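Local coordinates for uncharacterized protein Dfer_1899 (Dyadobacter fermentans, PDB 5HX0) that is of unknown function but has a six-bladed beta-propeller fold like that of sialidases, and may therefore act on glycans, at residues 313-319 with 368-373; 355-359 with 381-387. All coordinates share one frame; numbering follows the deposited sequence.

In the fold
Both contacts join the same two neighbouring propeller blades, contact 1 near the central axis and contact 2 farther out, their centres about 10 and 15 Å from the centre of the chain and about 13 Å apart. They meet inside the last blade, where strands 367-375 and 378-385 pair: Trp370 N probably bonds to Ser382 O at 2.8 Å, and Tyr368 CD1 packs on Tyr384 CE1 at 3.8 Å. Contact 1 also reaches a likely pocket. The side chain of Tyr368 is about 3 Å from an acetate ion, probably from the crystallisation liquor, its OH bonds to Glu265, and Arg209 and Arg331 lie beside it, reminiscent of the tyrosine-glutamate pair and arginines of sialidases.

Contact 1 of 2, residues 313-319 with 368-373; sequences PMHALRL and YPWAVQ
His315 and Trp370 form the centre of this contact, with the imidazole laid obliquely over the five-membered part of the indole, planes 32° apart and centroids separated by 3.8 Å. With CG anti to the backbone N (chi1 178°), His315 reaches straight across to strand 368-373; its NE2 comes within 3.2 Å of Trp370 NE1, but at an angle too poor for a hydrogen bond. Trp370 CA adds a CH-pi contact over the imidazole. Pro313, entered through a cis peptide, sets CG over the middle of the Tyr368 ring, 3.8 Å from the centroid, a CH-pi contact; the phenol OH goes to Glu265. The CD2 branch of Leu317 meets Ala371 CB at 3.9 Å, and Leu319 CD2 touches Gln373 OE1. Gln373 OE1 also accepts from a water at 2.6 Å that donates to Arg318 O as well, while Gln373 NE2 is held by Asp375 O. A second water ties Pro369 O, 2.8 Å away, more weakly to Pro313 O. The strand axes run parallel within 6° and 6.5 Å apart, yet side chains and waters fill the seam, as is typical of the innermost strands of adjacent beta-propeller blades.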
loop_
_atom_site.group_PDB
_atom_site.type_symbol
_atom_site.label_atom_id
_atom_site.label_comp_id
_atom_site.label_asym_id
_atom_site.label_seq_id
_atom_site.Cartn_x
_atom_site.Cartn_y
_atom_site.Cartn_z
ATOM N N PRO A 313 10.881 -21.579 -11.302
ATOM C CA PRO A 313 10.319 -22.566 -10.393
ATOM C C PRO A 313 9.271 -23.359 -11.184
ATOM O O PRO A 313 9.037 -23.035 -12.350
ATOM C CB PRO A 313 9.681 -21.710 -9.294
ATOM C CG PRO A 313 9.202 -20.479 -10.051
ATOM C CD PRO A 313 10.229 -20.265 -11.179
HETATM N N MSE A 314 8.645 -24.345 -10.562
HETATM C CA MSE A 314 7.703 -25.224 -11.245
HETATM C C MSE A 314 6.270 -24.957 -10.783
HETATM O O MSE A 314 6.059 -24.560 -9.634
HETATM C CB MSE A 314 8.062 -26.707 -10.998
HETATM C CG MSE A 314 8.935 -27.359 -12.111
HETATM SE SE MSE A 314 10.695 -26.572 -12.218
HETATM C CE MSE A 314 11.387 -26.856 -10.412
ATOM N N HIS A 315 5.309 -25.170 -11.689
ATOM C CA HIS A 315 3.883 -25.113 -11.388
ATOM C C HIS A 315 3.198 -26.295 -12.063
ATOM O O HIS A 315 3.500 -26.598 -13.218
ATOM C CB HIS A 315 3.223 -23.796 -11.896
ATOM C CG HIS A 315 1.751 -23.746 -11.635
ATOM N ND1 HIS A 315 0.811 -24.105 -12.581
ATOM C CD2 HIS A 315 1.057 -23.468 -10.505
ATOM C CE1 HIS A 315 -0.399 -24.017 -12.052
ATOM N NE2 HIS A 315 -0.276 -23.657 -10.787
ATOM N N ALA A 316 2.276 -26.957 -11.364
ATOM C CA ALA A 316 1.576 -28.116 -11.922
ATOM C C ALA A 316 0.081 -27.849 -11.976
ATOM O O ALA A 316 -0.507 -27.394 -10.989
ATOM C CB ALA A 316 1.836 -29.384 -11.107
ATOM N N LEU A 317 -0.529 -28.166 -13.121
ATOM C CA LEU A 317 -1.963 -28.016 -13.352
ATOM C C LEU A 317 -2.534 -29.333 -13.864
ATOM O O LEU A 317 -2.022 -29.888 -14.841
ATOM C CB LEU A 317 -2.222 -26.914 -14.388
ATOM C CG LEU A 317 -3.676 -26.798 -14.868
ATOM C CD1 LEU A 317 -4.553 -26.276 -13.743
ATOM C CD2 LEU A 317 -3.775 -25.881 -16.101
ATOM N N ARG A 318 -3.596 -29.828 -13.221
ATOM C CA ARG A 318 -4.267 -31.030 -13.705
ATOM C C ARG A 318 -5.109 -30.650 -14.918
ATOM O O ARG A 318 -5.954 -29.757 -14.822
ATOM C CB ARG A 318 -5.145 -31.644 -12.613
ATOM C CG ARG A 318 -5.796 -32.964 -13.034
ATOM C CD ARG A 318 -6.759 -33.490 -11.948
ATOM N NE ARG A 318 -6.007 -33.967 -10.786
ATOM C CZ ARG A 318 -6.522 -34.695 -9.801
ATOM N NH1 ARG A 318 -7.813 -35.020 -9.825
ATOM N NH2 ARG A 318 -5.749 -35.094 -8.789
ATOM N N LEU A 319 -4.881 -31.309 -16.051
ATOM C CA LEU A 319 -5.641 -31.066 -17.276
ATOM C C LEU A 319 -6.940 -31.869 -17.270
ATOM O O LEU A 319 -7.146 -32.753 -16.442
ATOM C CB LEU A 319 -4.778 -31.435 -18.483
ATOM C CG LEU A 319 -3.516 -30.587 -18.631
ATOM C CD1 LEU A 319 -2.616 -31.206 -19.692
ATOM C CD2 LEU A 319 -3.907 -29.168 -19.039
ATOM N N TYR A 368 8.718 -17.667 -13.618
ATOM C CA TYR A 368 7.670 -17.948 -12.640
ATOM C C TYR A 368 6.306 -18.210 -13.300
ATOM O O TYR A 368 5.322 -17.550 -12.954
ATOM C CB TYR A 368 7.563 -16.805 -11.638
ATOM C CG TYR A 368 8.676 -16.759 -10.603
ATOM C CD1 TYR A 368 10.014 -16.641 -10.978
ATOM C CD2 TYR A 368 8.383 -16.865 -9.245
ATOM C CE1 TYR A 368 11.043 -16.608 -10.029
ATOM C CE2 TYR A 368 9.390 -16.833 -8.292
ATOM C CZ TYR A 368 10.716 -16.706 -8.689
ATOM O OH TYR A 368 11.698 -16.671 -7.724
ATOM N N PRO A 369 6.222 -19.164 -14.221
ATOM C CA PRO A 369 4.930 -19.402 -14.874
ATOM C C PRO A 369 3.898 -20.018 -13.935
ATOM O O PRO A 369 4.211 -20.692 -12.952
ATOM C CB PRO A 369 5.272 -20.347 -16.039
ATOM C CG PRO A 369 6.485 -21.096 -15.535
ATOM C CD PRO A 369 7.264 -20.075 -14.727
ATOM N N TRP A 370 2.638 -19.796 -14.293
ATOM C CA TRP A 370 1.493 -20.286 -13.537
ATOM C C TRP A 370 0.350 -20.466 -14.524
ATOM O O TRP A 370 -0.030 -19.507 -15.203
ATOM C CB TRP A 370 1.120 -19.286 -12.422
ATOM C CG TRP A 370 0.252 -19.852 -11.329
ATOM C CD1 TRP A 370 -1.037 -20.294 -11.440
ATOM C CD2 TRP A 370 0.623 -20.023 -9.958
ATOM N NE1 TRP A 370 -1.500 -20.729 -10.196
ATOM C CE2 TRP A 370 -0.490 -20.567 -9.278
ATOM C CE3 TRP A 370 1.787 -19.742 -9.230
ATOM C CZ2 TRP A 370 -0.469 -20.832 -7.899
ATOM C CZ3 TRP A 370 1.805 -20.010 -7.880
ATOM C CH2 TRP A 370 0.688 -20.548 -7.224
ATOM N N ALA A 371 -0.186 -21.681 -14.625
ATOM C CA ALA A 371 -1.169 -21.991 -15.655
ATOM C C ALA A 371 -2.573 -22.078 -15.072
ATOM O O ALA A 371 -2.762 -22.405 -13.895
ATOM C CB ALA A 371 -0.830 -23.300 -16.370
ATOM N N VAL A 372 -3.561 -21.803 -15.918
ATOM C CA VAL A 372 -4.966 -21.927 -15.546
ATOM C C VAL A 372 -5.736 -22.462 -16.744
ATOM O O VAL A 372 -5.434 -22.126 -17.895
ATOM C CB VAL A 372 -5.540 -20.572 -15.055
ATOM C CG1 VAL A 372 -5.444 -19.540 -16.153
ATOM C CG2 VAL A 372 -6.990 -20.754 -14.592
ATOM N N GLN A 373 -6.726 -23.307 -16.480
ATOM C CA GLN A 373 -7.557 -23.857 -17.548
ATOM C C GLN A 373 -8.541 -22.783 -17.992
ATOM O O GLN A 373 -9.291 -22.254 -17.166
ATOM C CB GLN A 373 -8.297 -25.101 -17.059
ATOM C CG GLN A 373 -8.889 -25.963 -18.170
ATOM C CD GLN A 373 -7.832 -26.815 -18.843
ATOM O OE1 GLN A 373 -6.962 -27.378 -18.175
ATOM N NE2 GLN A 373 -7.887 -26.896 -20.171
HETATM O O HOH W 1 6.461 -22.105 -11.984
HETATM O O HOH W 2 -7.832 -28.343 -15.942
#

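Contact 2 of 2, residues 355-359 with 381-387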
loop_
_atom_site.group_PDB
_atom_site.type_symbol
_atom_site.label_atom_id
_atom_site.label_comp_id
_atom_site.label_asym_id
_atom_site.label_seq_id
_atom_site.Cartn_x
_atom_site.Cartn_y
_atom_site.Cartn_z
ATOM N N ILE A 355 8.022 -28.722 -24.090
ATOM C CA ILE A 355 7.299 -27.733 -24.879
ATOM C C ILE A 355 8.024 -26.409 -24.679
ATOM O O ILE A 355 8.197 -25.965 -23.538
ATOM C CB ILE A 355 5.836 -27.634 -24.404
ATOM C CG1 ILE A 355 5.154 -29.006 -24.464
ATOM C CG2 ILE A 355 5.069 -26.576 -25.177
ATOM C CD1 ILE A 355 3.843 -29.076 -23.697
ATOM N N VAL A 356 8.473 -25.767 -25.754
ATOM C CA VAL A 356 9.196 -24.503 -25.595
ATOM C C VAL A 356 8.236 -23.367 -25.921
ATOM O O VAL A 356 7.826 -23.202 -27.075
ATOM C CB VAL A 356 10.468 -24.451 -26.457
ATOM C CG1 VAL A 356 11.219 -23.148 -26.193
ATOM C CG2 VAL A 356 11.387 -25.649 -26.131
ATOM N N LEU A 357 7.870 -22.566 -24.912
ATOM C CA LEU A 357 6.870 -21.521 -25.142
ATOM C C LEU A 357 7.482 -20.173 -25.534
ATOM O O LEU A 357 6.894 -19.437 -26.335
ATOM C CB LEU A 357 5.987 -21.337 -23.898
ATOM C CG LEU A 357 5.192 -22.568 -23.448
ATOM C CD1 LEU A 357 4.438 -22.272 -22.164
ATOM C CD2 LEU A 357 4.227 -23.023 -24.549
ATOM N N ARG A 358 8.635 -19.814 -24.979
ATOM C CA ARG A 358 9.266 -18.526 -25.260
ATOM C C ARG A 358 10.769 -18.723 -25.296
ATOM O O ARG A 358 11.321 -19.446 -24.462
ATOM C CB ARG A 358 8.945 -17.438 -24.198
ATOM C CG ARG A 358 7.479 -17.077 -24.026
ATOM C CD ARG A 358 6.942 -16.301 -25.225
ATOM N NE ARG A 358 7.467 -14.948 -25.375
ATOM C CZ ARG A 358 6.790 -13.846 -25.051
ATOM N NH1 ARG A 358 5.570 -13.931 -24.531
ATOM N NH2 ARG A 358 7.324 -12.660 -25.258
ATOM N N THR A 359 11.424 -18.075 -26.261
ATOM C CA THR A 359 12.880 -18.063 -26.359
ATOM C C THR A 359 13.437 -16.651 -26.468
ATOM O O THR A 359 14.654 -16.495 -26.645
ATOM C CB THR A 359 13.359 -18.872 -27.584
ATOM O OG1 THR A 359 12.765 -18.325 -28.764
ATOM C CG2 THR A 359 12.949 -20.339 -27.474
ATOM N N VAL A 381 -0.888 -20.213 -19.918
ATOM C CA VAL A 381 0.324 -20.259 -19.099
ATOM C C VAL A 381 0.749 -18.807 -18.921
ATOM O O VAL A 381 1.289 -18.196 -19.846
ATOM C CB VAL A 381 1.433 -21.092 -19.745
ATOM C CG1 VAL A 381 2.656 -21.146 -18.803
ATOM C CG2 VAL A 381 0.916 -22.496 -20.100
ATOM N N SER A 382 0.491 -18.240 -17.743
ATOM C CA SER A 382 0.993 -16.906 -17.465
ATOM C C SER A 382 2.406 -16.980 -16.889
ATOM O O SER A 382 2.855 -18.020 -16.406
ATOM C CB SER A 382 0.069 -16.170 -16.478
ATOM O OG SER A 382 0.260 -16.669 -15.153
ATOM N N TYR A 383 3.112 -15.853 -16.952
ATOM C CA TYR A 383 4.475 -15.728 -16.441
ATOM C C TYR A 383 4.802 -14.244 -16.447
ATOM O O TYR A 383 4.020 -13.435 -16.948
ATOM C CB TYR A 383 5.498 -16.531 -17.273
ATOM C CG TYR A 383 5.267 -16.458 -18.767
ATOM C CD1 TYR A 383 5.782 -15.401 -19.525
ATOM C CD2 TYR A 383 4.512 -17.438 -19.422
ATOM C CE1 TYR A 383 5.560 -15.333 -20.900
ATOM C CE2 TYR A 383 4.299 -17.376 -20.801
ATOM C CZ TYR A 383 4.813 -16.316 -21.521
ATOM O OH TYR A 383 4.591 -16.253 -22.874
ATOM N N TYR A 384 5.937 -13.874 -15.850
ATOM C CA TYR A 384 6.419 -12.527 -16.099
ATOM C C TYR A 384 7.620 -12.612 -17.028
ATOM O O TYR A 384 8.214 -13.684 -17.231
ATOM C CB TYR A 384 6.725 -11.735 -14.803
ATOM C CG TYR A 384 8.085 -11.965 -14.152
ATOM C CD1 TYR A 384 8.349 -13.137 -13.453
ATOM C CD2 TYR A 384 9.086 -10.976 -14.193
ATOM C CE1 TYR A 384 9.596 -13.352 -12.823
ATOM C CE2 TYR A 384 10.346 -11.185 -13.569
ATOM C CZ TYR A 384 10.581 -12.383 -12.881
ATOM O OH TYR A 384 11.807 -12.619 -12.258
ATOM N N PHE A 385 7.908 -11.488 -17.677
ATOM C CA PHE A 385 8.762 -11.557 -18.854
ATOM C C PHE A 385 9.430 -10.212 -19.082
ATOM O O PHE A 385 9.024 -9.187 -18.530
ATOM C CB PHE A 385 7.965 -11.967 -20.104
ATOM C CG PHE A 385 8.774 -12.767 -21.081
ATOM C CD1 PHE A 385 9.126 -14.072 -20.781
ATOM C CD2 PHE A 385 9.186 -12.212 -22.294
ATOM C CE1 PHE A 385 9.880 -14.837 -21.672
ATOM C CE2 PHE A 385 9.943 -12.942 -23.187
ATOM C CZ PHE A 385 10.302 -14.260 -22.883
ATOM N N ASN A 386 10.482 -10.240 -19.896
ATOM C CA ASN A 386 11.084 -9.031 -20.436
ATOM C C ASN A 386 11.722 -9.408 -21.765
ATOM O O ASN A 386 12.250 -10.516 -21.917
ATOM C CB ASN A 386 12.146 -8.392 -19.528
ATOM C CG ASN A 386 13.444 -9.183 -19.504
ATOM O OD1 ASN A 386 14.347 -8.938 -20.309
ATOM N ND2 ASN A 386 13.533 -10.170 -18.595
ATOM N N VAL A 387 11.637 -8.486 -22.717
ATOM C CA VAL A 387 12.374 -8.553 -23.979
ATOM C C VAL A 387 13.499 -7.519 -23.910
ATOM O O VAL A 387 13.484 -6.660 -23.013
ATOM C CB VAL A 387 11.437 -8.312 -25.177
ATOM C CG1 VAL A 387 10.390 -9.394 -25.271
ATOM C CG2 VAL A 387 10.781 -6.941 -25.094
#
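Arg358 curls, bent at chi2 (-71°) and again at chi3 (-69°), and this brings its guanidinium against both aromatic side chains of strand 381-385, Tyr383 at its edge and Phe385 over one face. Tyr383 is turned to meet it, its CG between the backbone N and the carbonyl carbon. Arg358 NH1 donates to Tyr383 OH over 3.0 Å, a rather bent bond with the oxygen tilted out of the guanidinium plane, and the nitrogen arrives at the edge of the phenol ring with the two flat groups nearly perpendicular. Tyr383 OH also touches Arg358 CG at 3.2 Å and bonds to Ser397. Over the Phe385 face, toward the rim, Arg358 CZ sits 4.1 Å from the ring centroid, a cation-pi contact with the guanidinium clearly inclined to the ring; Arg358 NH2 comes within 3.4 Å of Phe385 CE2. Arg358 CB lies beyond the adjoining rim, 3.7 Å from Phe385 CZ. Here the edge strand of one four-stranded propeller blade packs on the second strand of the next, crossing it at 51°. A classic beta bulge opposite Ile337 lets consecutive residues, Leu357 and Arg358, both face the neighbouring blade. Asp360 forms a salt bridge with Arg358 NE from its own side of the seam. Beside it, Leu357 extends CD1 to Val381 CG1, 4.0 Å away, where Ser397 and Leu399 of strand 393-401 also line the leucine.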